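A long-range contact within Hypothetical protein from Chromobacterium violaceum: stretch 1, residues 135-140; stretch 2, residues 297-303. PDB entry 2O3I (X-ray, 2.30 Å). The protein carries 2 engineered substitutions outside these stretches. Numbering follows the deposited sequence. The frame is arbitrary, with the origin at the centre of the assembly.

Stretch 1 (135-140) GRAVPS
Stretch 2 297-303: YQNESLL

The contact brings together two segments of one chain that lie at least 159 residues apart in sequence at every point where they touch. Stretch 1 has no regular helix or strand, whereas stretch 2 passes through a loop and enters a strand at S301 that continues beyond L303. The register is set by P139 and E300, whose CA atoms lie 6.2 Å apart, and the two sides together bury 275 Å².

G135 precedes the contact and takes no part in it. Its phi/psi of 90/0 would jam a CB against the carbonyl oxygen of the preceding residue, so the backbone by itself calls for glycine here.

R136 follows with an extended backbone (-150/-178). Its CA-to-CB bond points sideways, but the p, t, m sequence of chi1 to chi3, with chi4 at 165°, brings the guanidinium nearer to stretch 2. The group is also tied to its own stretch: NE of R136 donates to O of A137 at 3.0 Å, and NH2 of R136 donates to the same oxygen at 3.2 Å, two donors converging on one acceptor, which helps to hold the end of the side chain. From this position NH2 of R136 reaches O of S301 at 3.5 Å in a weak hydrogen bond with an N-H...O angle of 143°. Water 1 supplements it, accepting from NH1 of R136 at 2.8 Å and donating to O of S301 at 2.6 Å. The S301 carbonyl lies at the guanidinium edge, near its plane, as does CB of E300, 4.1 Å from NH2 of R136. CD2 of L302 approaches NH2 of R136 obliquely at 4.0 Å.

A137 (-102/139) directs its CB toward stretch 2, where it packs 3.5 Å from CG of E300. The same CG lies 3.1 Å from O of A137, the oxygen already held by R136. E300, with backbone angles of -81/151, also points toward its partner; chi1 m, chi2 p and chi3 of 47° fold its side chain along A137 and on to P139.

V138 (-125/151, chi1 m) turns its CB away, so it meets stretch 2 through its backbone: C of V138 is 3.3 Å from OE1 of E300. O of V138 is also 3.3 Å from OE1 of E300, but both are acceptors and no hydrogen bond forms.

P139 (-69/-25, C-gamma endo) has the largest covered area in stretch 1, as E300 has in stretch 2. N of P139 lies 3.2 Å from OE1 of E300, yet the tertiary amide nitrogen of proline has no hydrogen to share, so the approach of the carboxylate here is not a hydrogen bond. The ring meets apolar material at CD, 4.2 Å from CD2 of L302, whose chi1 m and chi2 t bring its end nearer. CB of P139 lies 4.5 Å from CB of Q298, a side chain modelled no further. Within stretch 2, N of Q298 donates to O of E300 at 3.1 Å.

S140 (-149/155, chi1 p) ends the stretch without contact.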

# COMPACT_ATOMS: atom_id res chain seq x y z
N GLY A 135 -5.16 3.45 27.00
CA GLY A 135 -4.94 4.24 28.20
C GLY A 135 -3.49 4.71 28.16
O GLY A 135 -3.02 5.39 29.07
N ARG A 136 -2.80 4.32 27.09
CA ARG A 136 -1.41 4.70 26.86
C ARG A 136 -1.19 4.77 25.35
O ARG A 136 -2.13 4.57 24.57
CB ARG A 136 -0.45 3.67 27.47
CG ARG A 136 -0.71 2.23 27.04
CD ARG A 136 0.48 1.33 27.33
NE ARG A 136 1.64 1.74 26.54
CZ ARG A 136 2.89 1.35 26.76
NH1 ARG A 136 3.15 0.51 27.76
NH2 ARG A 136 3.87 1.81 26.00
N ALA A 137 0.04 5.05 24.94
CA ALA A 137 0.37 5.11 23.52
C ALA A 137 1.10 3.80 23.22
O ALA A 137 1.90 3.34 24.03
CB ALA A 137 1.26 6.30 23.21
N VAL A 138 0.80 3.20 22.07
CA VAL A 138 1.43 1.94 21.71
C VAL A 138 2.10 2.03 20.35
O VAL A 138 1.67 2.79 19.48
CB VAL A 138 0.40 0.77 21.70
CG1 VAL A 138 -0.33 0.70 23.03
CG2 VAL A 138 -0.58 0.95 20.55
N PRO A 139 3.17 1.24 20.13
CA PRO A 139 3.88 1.26 18.86
C PRO A 139 3.12 0.69 17.67
O PRO A 139 3.41 1.05 16.53
CB PRO A 139 5.15 0.47 19.16
CG PRO A 139 4.65 -0.56 20.11
CD PRO A 139 3.79 0.27 21.05
N SER A 140 2.16 -0.20 17.91
CA SER A 140 1.41 -0.77 16.80
C SER A 140 -0.03 -1.16 17.14
O SER A 140 -0.36 -1.44 18.28
CB SER A 140 2.16 -1.96 16.20
OG SER A 140 1.87 -3.15 16.90
N TYR A 297 13.01 2.93 23.50
CA TYR A 297 11.76 3.31 22.84
C TYR A 297 11.79 3.19 21.33
O TYR A 297 12.84 3.31 20.70
CB TYR A 297 11.40 4.75 23.21
CG TYR A 297 12.33 5.79 22.62
CD1 TYR A 297 13.52 6.15 23.26
CD2 TYR A 297 12.03 6.42 21.41
CE1 TYR A 297 14.38 7.11 22.71
CE2 TYR A 297 12.88 7.38 20.85
CZ TYR A 297 14.06 7.71 21.51
OH TYR A 297 14.90 8.64 20.95
N GLN A 298 10.62 2.95 20.74
CA GLN A 298 10.47 2.90 19.30
C GLN A 298 10.05 4.36 19.10
O GLN A 298 10.76 5.16 18.49
CB GLN A 298 9.35 1.96 18.91
N ASN A 299 8.89 4.68 19.66
CA ASN A 299 8.35 6.03 19.70
C ASN A 299 7.99 6.08 21.18
O ASN A 299 8.43 6.95 21.93
CB ASN A 299 7.08 6.17 18.86
CG ASN A 299 7.37 6.45 17.40
OD1 ASN A 299 8.19 7.30 17.07
ND2 ASN A 299 6.68 5.74 16.51
N GLU A 300 7.21 5.08 21.58
CA GLU A 300 6.78 4.92 22.95
C GLU A 300 7.91 4.27 23.72
O GLU A 300 8.70 3.51 23.16
CB GLU A 300 5.55 4.01 23.02
CG GLU A 300 4.24 4.59 22.49
CD GLU A 300 4.26 4.89 21.00
OE1 GLU A 300 4.69 4.02 20.21
OE2 GLU A 300 3.81 5.99 20.61
N SER A 301 7.99 4.56 25.01
CA SER A 301 8.99 3.94 25.85
C SER A 301 8.44 2.55 26.17
O SER A 301 7.27 2.41 26.53
CB SER A 301 9.20 4.75 27.12
OG SER A 301 9.75 6.02 26.80
N LEU A 302 9.27 1.53 26.02
CA LEU A 302 8.84 0.15 26.25
C LEU A 302 9.57 -0.59 27.37
O LEU A 302 9.02 -1.51 27.97
CB LEU A 302 8.96 -0.62 24.94
CG LEU A 302 8.14 -0.03 23.79
CD1 LEU A 302 8.60 -0.62 22.46
CD2 LEU A 302 6.65 -0.31 24.02
N LEU A 303 10.81 -0.20 27.63
CA LEU A 303 11.60 -0.82 28.68
C LEU A 303 12.49 0.18 29.40
O LEU A 303 12.88 1.21 28.83
CB LEU A 303 12.49 -1.92 28.11
CG LEU A 303 11.88 -3.08 27.32
CD1 LEU A 303 11.71 -2.67 25.86
CD2 LEU A 303 12.80 -4.28 27.42
O HOH W 1 5.93 0.80 28.10